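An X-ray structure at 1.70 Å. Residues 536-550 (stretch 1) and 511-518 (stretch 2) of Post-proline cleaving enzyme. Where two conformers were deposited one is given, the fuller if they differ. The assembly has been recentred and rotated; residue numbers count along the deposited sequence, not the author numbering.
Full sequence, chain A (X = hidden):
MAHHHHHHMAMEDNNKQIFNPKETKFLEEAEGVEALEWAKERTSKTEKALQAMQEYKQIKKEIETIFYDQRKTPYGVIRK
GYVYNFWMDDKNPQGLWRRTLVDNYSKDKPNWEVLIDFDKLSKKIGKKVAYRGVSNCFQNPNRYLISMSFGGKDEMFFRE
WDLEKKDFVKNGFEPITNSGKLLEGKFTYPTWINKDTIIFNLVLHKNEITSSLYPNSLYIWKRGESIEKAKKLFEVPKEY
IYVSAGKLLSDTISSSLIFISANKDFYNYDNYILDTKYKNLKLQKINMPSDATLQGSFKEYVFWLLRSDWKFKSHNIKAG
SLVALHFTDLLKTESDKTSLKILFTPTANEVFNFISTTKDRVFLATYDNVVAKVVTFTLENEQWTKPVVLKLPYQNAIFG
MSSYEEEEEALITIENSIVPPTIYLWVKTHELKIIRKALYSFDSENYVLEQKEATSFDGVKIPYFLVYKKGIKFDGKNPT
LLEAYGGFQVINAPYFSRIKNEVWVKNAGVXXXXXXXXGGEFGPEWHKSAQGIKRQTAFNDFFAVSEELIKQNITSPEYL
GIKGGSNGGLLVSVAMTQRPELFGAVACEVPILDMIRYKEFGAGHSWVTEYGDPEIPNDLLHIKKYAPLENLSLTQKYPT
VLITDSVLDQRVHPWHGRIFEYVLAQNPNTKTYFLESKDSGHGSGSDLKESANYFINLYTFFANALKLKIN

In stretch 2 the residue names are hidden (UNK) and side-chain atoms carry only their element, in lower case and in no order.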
ATOM      1  N   GLN A 536      -8.437   9.528 -18.808  1.00 14.37           N
ATOM      2  CA  GLN A 536      -7.513  10.343 -19.604  1.00 15.02           C
ATOM      3  C   GLN A 536      -7.030  11.619 -18.927  1.00 15.35           C
ATOM      4  O   GLN A 536      -5.929  12.119 -19.254  1.00 16.24           O
ATOM      5  CB  GLN A 536      -8.149  10.646 -20.969  1.00 15.52           C
ATOM      6  CG  GLN A 536      -7.215  11.344 -21.916  1.00 15.98           C
ATOM      7  CD  GLN A 536      -6.069  10.436 -22.387  1.00 16.00           C
ATOM      8  OE1 GLN A 536      -6.257   9.279 -22.688  1.00 16.00           O
ATOM      9  NE2 GLN A 536      -4.859  10.978 -22.436  1.00 16.34           N
ATOM     10  N   THR A 537      -7.792  12.141 -17.962  1.00 15.43           N
ATOM     11  CA  THR A 537      -7.389  13.300 -17.205  1.00 15.24           C
ATOM     12  C   THR A 537      -6.080  12.998 -16.402  1.00 14.65           C
ATOM     13  O   THR A 537      -5.149  13.811 -16.416  1.00 14.94           O
ATOM     14  CB  THR A 537      -8.548  13.793 -16.312  1.00 15.44           C
ATOM     15  OG1 THR A 537      -9.571  14.354 -17.130  1.00 16.70           O
ATOM     16  CG2 THR A 537      -8.074  14.856 -15.274  1.00 15.47           C
ATOM     17  N   ALA A 538      -5.984  11.829 -15.792  1.00 13.45           N
ATOM     18  CA  ALA A 538      -4.773  11.441 -15.073  1.00 12.75           C
ATOM     19  C   ALA A 538      -3.586  11.434 -16.025  1.00 13.26           C
ATOM     20  O   ALA A 538      -2.516  11.954 -15.710  1.00 13.25           O
ATOM     21  CB  ALA A 538      -4.932  10.062 -14.423  1.00 12.03           C
ATOM     22  N   PHE A 539      -3.782  10.851 -17.191  1.00 13.45           N
ATOM     23  CA  PHE A 539      -2.723  10.686 -18.137  1.00 14.13           C
ATOM     24  C   PHE A 539      -2.243  12.062 -18.660  1.00 14.90           C
ATOM     25  O   PHE A 539      -1.065  12.297 -18.759  1.00 15.00           O
ATOM     26  CB  PHE A 539      -3.125   9.769 -19.283  1.00 14.36           C
ATOM     27  CG  PHE A 539      -3.795   8.446 -18.851  1.00 13.56           C
ATOM     28  CD1 PHE A 539      -3.379   7.731 -17.731  1.00 13.04           C
ATOM     29  CD2 PHE A 539      -4.810   7.894 -19.607  1.00 13.95           C
ATOM     30  CE1 PHE A 539      -3.981   6.546 -17.334  1.00 12.59           C
ATOM     31  CE2 PHE A 539      -5.395   6.700 -19.221  1.00 13.37           C
ATOM     32  CZ  PHE A 539      -4.978   6.023 -18.087  1.00 12.85           C
ATOM     33  N   ASN A 540      -3.198  12.953 -18.939  1.00 15.52           N
ATOM     34  CA  ASN A 540      -2.891  14.308 -19.368  1.00 16.10           C
ATOM     35  C   ASN A 540      -2.077  15.039 -18.304  1.00 15.98           C
ATOM     36  O   ASN A 540      -1.136  15.749 -18.642  1.00 16.32           O
ATOM     37  CB  ASN A 540      -4.163  15.094 -19.638  1.00 16.76           C
ATOM     38  CG  ASN A 540      -4.886  14.616 -20.881  1.00 17.49           C
ATOM     39  OD1 ASN A 540      -4.332  13.890 -21.707  1.00 18.08           O
ATOM     40  ND2 ASN A 540      -6.117  15.058 -21.033  1.00 18.18           N
ATOM     41  N   ASP A 541      -2.420  14.842 -17.031  1.00 15.43           N
ATOM     42  CA  ASP A 541      -1.663  15.472 -15.930  1.00 15.17           C
ATOM     43  C   ASP A 541      -0.214  15.025 -15.973  1.00 15.10           C
ATOM     44  O   ASP A 541       0.709  15.789 -15.776  1.00 15.03           O
ATOM     45  CB  ASP A 541      -2.263  15.106 -14.594  1.00 14.71           C
ATOM     46  CG  ASP A 541      -3.583  15.813 -14.338  1.00 14.88           C
ATOM     47  OD1 ASP A 541      -3.927  16.672 -15.160  1.00 15.25           O
ATOM     48  OD2 ASP A 541      -4.286  15.487 -13.332  1.00 14.45           O
ATOM     49  N   PHE A 542      -0.030  13.752 -16.241  1.00 15.16           N
ATOM     50  CA  PHE A 542       1.309  13.187 -16.281  1.00 15.37           C
ATOM     51  C   PHE A 542       2.089  13.814 -17.467  1.00 16.03           C
ATOM     52  O   PHE A 542       3.216  14.179 -17.319  1.00 15.89           O
ATOM     53  CB  PHE A 542       1.182  11.676 -16.453  1.00 15.72           C
ATOM     54  CG  PHE A 542       2.459  10.925 -16.213  1.00 16.34           C
ATOM     55  CD1 PHE A 542       3.024  10.850 -14.947  1.00 15.71           C
ATOM     56  CD2 PHE A 542       3.066  10.246 -17.234  1.00 17.04           C
ATOM     57  CE1 PHE A 542       4.175  10.139 -14.710  1.00 15.63           C
ATOM     58  CE2 PHE A 542       4.275   9.574 -17.011  1.00 17.15           C
ATOM     59  CZ  PHE A 542       4.805   9.504 -15.756  1.00 16.60           C
ATOM     60  N   PHE A 543       1.462  13.950 -18.625  1.00 16.17           N
ATOM     61  CA  PHE A 543       2.118  14.608 -19.777  1.00 17.14           C
ATOM     62  C   PHE A 543       2.482  16.080 -19.460  1.00 17.13           C
ATOM     63  O   PHE A 543       3.555  16.582 -19.854  1.00 17.60           O
ATOM     64  CB  PHE A 543       1.247  14.556 -21.045  1.00 17.72           C
ATOM     65  CG  PHE A 543       0.859  13.173 -21.471  1.00 17.82           C
ATOM     66  CD1 PHE A 543       1.773  12.123 -21.443  1.00 17.80           C
ATOM     67  CD2 PHE A 543      -0.441  12.910 -21.882  1.00 17.92           C
ATOM     68  CE1 PHE A 543       1.422  10.875 -21.847  1.00 17.94           C
ATOM     69  CE2 PHE A 543      -0.798  11.649 -22.302  1.00 17.99           C
ATOM     70  CZ  PHE A 543       0.108  10.615 -22.254  1.00 17.99           C
ATOM     71  N   ALA A 544       1.568  16.786 -18.792  1.00 16.76           N
ATOM     72  CA  ALA A 544       1.808  18.181 -18.382  1.00 17.08           C
ATOM     73  C   ALA A 544       3.094  18.311 -17.550  1.00 17.04           C
ATOM     74  O   ALA A 544       3.869  19.188 -17.777  1.00 17.78           O
ATOM     75  CB  ALA A 544       0.617  18.732 -17.626  1.00 16.94           C
ATOM     76  N   VAL A 545       3.281  17.428 -16.587  1.00 16.49           N
ATOM     77  CA  VAL A 545       4.522  17.398 -15.838  1.00 16.18           C
ATOM     78  C   VAL A 545       5.738  17.013 -16.723  1.00 16.66           C
ATOM     79  O   VAL A 545       6.797  17.679 -16.660  1.00 17.54           O
ATOM     80  CB  VAL A 545       4.363  16.486 -14.594  1.00 15.35           C
ATOM     81  CG1 VAL A 545       5.673  16.392 -13.877  1.00 15.19           C
ATOM     82  CG2 VAL A 545       3.306  17.046 -13.649  1.00 15.08           C
ATOM     83  N   SER A 546       5.596  15.983 -17.548  1.00 16.84           N
ATOM     84  CA  SER A 546       6.687  15.523 -18.420  1.00 17.54           C
ATOM     85  C   SER A 546       7.165  16.703 -19.308  1.00 18.85           C
ATOM     86  O   SER A 546       8.355  17.003 -19.397  1.00 19.20           O
ATOM     87  CB  SER A 546       6.227  14.320 -19.269  1.00 17.57           C
ATOM     88  OG  SER A 546       5.904  13.183 -18.470  1.00 16.67           O
ATOM     89  N   GLU A 547       6.218  17.384 -19.930  1.00 20.12           N
ATOM     90  CA  GLU A 547       6.522  18.493 -20.849  1.00 22.03           C
ATOM     91  C   GLU A 547       7.149  19.647 -20.133  1.00 22.46           C
ATOM     92  O   GLU A 547       8.023  20.334 -20.710  1.00 22.92           O
ATOM     93  CB  GLU A 547       5.238  18.967 -21.526  1.00 23.51           C
ATOM     94  CG  GLU A 547       4.738  17.955 -22.533  1.00 24.77           C
ATOM     95  CD  GLU A 547       3.418  18.317 -23.153  1.00 27.40           C
ATOM     96  OE1 GLU A 547       2.536  18.879 -22.471  1.00 29.51           O
ATOM     97  OE2 GLU A 547       3.241  17.962 -24.341  1.00 31.21           O
ATOM     98  N   GLU A 548       6.730  19.882 -18.898  1.00 22.59           N
ATOM     99  CA  GLU A 548       7.279  20.968 -18.136  1.00 23.50           C
ATOM    100  C   GLU A 548       8.737  20.690 -17.759  1.00 22.13           C
ATOM    101  O   GLU A 548       9.561  21.615 -17.753  1.00 21.84           O
ATOM    102  CB  GLU A 548       6.400  21.287 -16.923  1.00 25.53           C
ATOM    103  CG  GLU A 548       6.879  22.461 -16.113  1.00 28.75           C
ATOM    104  CD  GLU A 548       6.612  23.804 -16.778  1.00 33.34           C
ATOM    105  OE1 GLU A 548       6.265  23.887 -18.000  1.00 39.99           O
ATOM    106  OE2 GLU A 548       6.753  24.809 -16.076  1.00 37.08           O
ATOM    107  N   LEU A 549       9.067  19.434 -17.462  1.00 20.28           N
ATOM    108  CA  LEU A 549      10.465  19.080 -17.164  1.00 20.01           C
ATOM    109  C   LEU A 549      11.390  19.348 -18.359  1.00 20.88           C
ATOM    110  O   LEU A 549      12.554  19.771 -18.216  1.00 20.44           O
ATOM    111  CB  LEU A 549      10.558  17.593 -16.782  1.00 19.61           C
ATOM    112  CG  LEU A 549       9.823  17.162 -15.516  1.00 18.66           C
ATOM    113  CD1 LEU A 549       9.876  15.662 -15.423  1.00 18.23           C
ATOM    114  CD2 LEU A 549      10.483  17.810 -14.304  1.00 18.55           C
ATOM    115  N   ILE A 550      10.843  19.076 -19.525  1.00 21.19           N
ATOM    116  CA  ILE A 550      11.567  19.295 -20.772  1.00 22.63           C
ATOM    117  C   ILE A 550      11.637  20.795 -21.046  1.00 23.78           C
ATOM    118  O   ILE A 550      12.680  21.285 -21.462  1.00 24.97           O
ATOM    119  CB  ILE A 550      10.894  18.483 -21.912  1.00 22.80           C
ATOM    120  CG1 ILE A 550      11.165  16.991 -21.676  1.00 22.32           C
ATOM    121  CG2 ILE A 550      11.401  18.926 -23.287  1.00 24.06           C
ATOM    122  CD1 ILE A 550      10.237  16.032 -22.408  1.00 22.55           C
ATOM    123  N   UNK A 511      15.129  13.134  -9.658  1.00 15.84           N
ATOM    124  CA  UNK A 511      13.935  12.378  -9.273  0.50 15.40           C
ATOM    125  C   UNK A 511      12.693  13.275  -9.314  1.00 15.01           C
ATOM    126  O   UNK A 511      12.721  14.399  -8.822  1.00 14.99           O
ATOM    127  o   UNK A 511      14.992  10.719  -7.831  0.50 15.73           O
ATOM    128  c   UNK A 511      14.091  11.820  -7.855  0.50 15.19           C
ATOM    129  N   UNK A 512      11.576  12.751  -9.857  1.00 14.51           N
ATOM    130  CA  UNK A 512      10.370  13.530  -9.894  1.00 14.41           C
ATOM    131  C   UNK A 512       9.177  12.683  -9.534  1.00 14.03           C
ATOM    132  O   UNK A 512       9.077  11.553  -9.979  1.00 13.72           O
ATOM    133  c   UNK A 512      10.112  14.177 -11.271  1.00 14.87           C
ATOM    134  c   UNK A 512       8.929  15.126 -11.252  1.00 14.84           C
ATOM    135  c   UNK A 512      11.343  14.937 -11.718  1.00 15.54           C
ATOM    136  N   UNK A 513       8.315  13.259  -8.699  1.00 13.94           N
ATOM    137  CA  UNK A 513       7.051  12.622  -8.316  1.00 13.69           C
ATOM    138  C   UNK A 513       5.922  13.566  -8.658  1.00 13.69           C
ATOM    139  O   UNK A 513       5.886  14.682  -8.144  1.00 13.59           O
ATOM    140  c   UNK A 513       5.885  11.875  -4.659  1.00 14.98           C
ATOM    141  c   UNK A 513       5.768  11.745  -6.177  1.00 14.36           C
ATOM    142  c   UNK A 513       7.019  12.391  -6.786  1.00 13.98           C
ATOM    143  c   UNK A 513       5.723  10.313  -6.585  1.00 15.20           C
ATOM    144  N   UNK A 514       4.975  13.088  -9.450  1.00 13.31           N
ATOM    145  CA  UNK A 514       3.829  13.879  -9.911  1.00 13.55           C
ATOM    146  C   UNK A 514       2.498  13.479  -9.244  1.00 13.09           C
ATOM    147  O   UNK A 514       2.072  12.348  -9.313  1.00 12.78           O
ATOM    148  c   UNK A 514       3.707  13.800 -11.419  1.00 14.03           C
ATOM    149  N   UNK A 515       1.852  14.441  -8.607  1.00 12.99           N
ATOM    150  CA  UNK A 515       0.623  14.208  -7.878  1.00 12.30           C
ATOM    151  C   UNK A 515      -0.592  14.382  -8.772  1.00 11.99           C
ATOM    152  O   UNK A 515      -1.472  15.258  -8.622  1.00 12.08           O
ATOM    153  c   UNK A 515       1.792  14.865  -5.747  1.00 13.13           C
ATOM    154  o   UNK A 515       2.741  15.628  -5.727  1.00 14.39           O
ATOM    155  n   UNK A 515       1.731  13.766  -4.992  1.00 12.68           N
ATOM    156  c   UNK A 515       0.613  15.142  -6.654  1.00 12.76           C
ATOM    157  N   UNK A 516      -0.654  13.503  -9.732  1.00 11.84           N
ATOM    158  CA  UNK A 516      -1.683  13.585 -10.748  1.00 11.75           C
ATOM    159  C   UNK A 516      -3.094  13.220 -10.269  1.00 11.35           C
ATOM    160  O   UNK A 516      -3.294  12.540  -9.245  1.00 10.71           O
ATOM    161  c   UNK A 516      -1.325  12.684 -11.961  1.00 11.92           C
ATOM    162  c   UNK A 516      -0.950  10.236 -12.757  1.00 11.65           C
ATOM    163  c   UNK A 516      -1.467  11.171 -11.643  1.00 11.30           C
ATOM    164  c   UNK A 516       0.059  13.105 -12.503  1.00 12.23           C
ATOM    165  N   UNK A 517      -4.083  13.724 -10.986  1.00 11.57           N
ATOM    166  CA  UNK A 517      -5.481  13.389 -10.629  1.00 11.37           C
ATOM    167  C   UNK A 517      -5.737  11.885 -10.733  1.00 10.95           C
ATOM    168  O   UNK A 517      -4.984  11.176 -11.382  1.00 11.01           O
ATOM    169  n   UNK A 517      -6.455  18.005 -15.012  1.00 15.48           N
ATOM    170  c   UNK A 517      -7.350  16.590 -11.735  1.00 13.25           C
ATOM    171  n   UNK A 517      -8.286  18.418 -13.696  1.00 16.15           N
ATOM    172  n   UNK A 517      -6.663  16.927 -12.998  1.00 14.16           N
ATOM    173  c   UNK A 517      -6.546  15.658 -10.873  1.00 12.43           C
ATOM    174  c   UNK A 517      -6.464  14.237 -11.417  1.00 11.98           C
ATOM    175  c   UNK A 517      -7.130  17.788 -13.903  1.00 15.12           C
ATOM    176  N   UNK A 518      -6.785  11.382 -10.053  1.00 10.58           N
ATOM    177  CA  UNK A 518      -6.963   9.938  -9.814  1.00  9.98           C
ATOM    178  C   UNK A 518      -6.476   9.639  -8.391  1.00  9.53           C
ATOM    179  O   UNK A 518      -6.929   8.714  -7.708  1.00  9.18           O
TER

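Position 511 carries one carbon followed by one oxygen. A two-atom chain ending in oxygen is a hydroxymethyl group. It lies out of reach of the helix 536-550. This is Ser511, on the strand.

Position 512 has three carbons, one bonded to the backbone and carrying the other two. The fork at the first carbon, with nothing beyond, is that of valine. The side chain points toward the helix and meets Val545 and Leu549. This is Val512. Its CG2 is 4.0 Å from Leu549 CD2, and its CG1 is 4.4 Å from Val545 CG1.

Position 513 has four carbons, forked at the second. It points away from the helix, as expected for alternation along a strand, and touches nothing on it. The late fork identifies Leu513.

Position 514 has a single carbon. Its CA-to-CB bond points toward the helix again, and the carbon packs against Val545. This is Ala514. Its CB is 4.0 Å from Val545 CG2.

Position 515 has two carbons, the second carrying one oxygen and one nitrogen. That is a short carboxamide. It points away from the helix, and its nitrogen is hydrogen-bonded elsewhere in the structure. This is Asn515.

Position 516 has four carbons, forked at the first, with one arm two carbons long. The side chain lies against Ala538, Asp541 and Phe542. This is Ile516. Its CB is 3.7 Å from Asp541 CB. Its CD1 is 3.8 Å from Ala538 O, and its CG2 lies at the edge of the Phe542 ring.

Position 517 has three carbons, a nitrogen, then a carbon carrying two more nitrogens. The planar end is a guanidinium, which meets the carboxylate of Asp541 edge-on and has Thr537 over one face. This is Arg517. Arg517 NE donates to Asp541 OD2 at 2.8 Å and Arg517 NH2 to Asp541 OD1 at 2.9 Å, making a two-pronged salt bridge. Thr537 CG2 covers one face of the guanidinium, 3.4 Å from Arg517 CZ.

Position 518 has no side-chain atoms and makes no contact with the helix. This is Gly518. Its phi of 99° and psi of -32° would jam a CB against the carbonyl oxygen of the preceding residue.

The contact has an apolar part and a charged part. Val512 and Ala514 pack on Val545 and Leu549 while the strand runs roughly antiparallel to the helix. Beyond the strand, Ile516 fills the space beside Ala538 and Phe542. Asp541 then anchors the loop: its OD2 also accepts from Arg517 N at 2.9 Å, so one carboxylate holds both backbone and side chain of the same residue.

Stretch 2 511-518: SVLANIRG
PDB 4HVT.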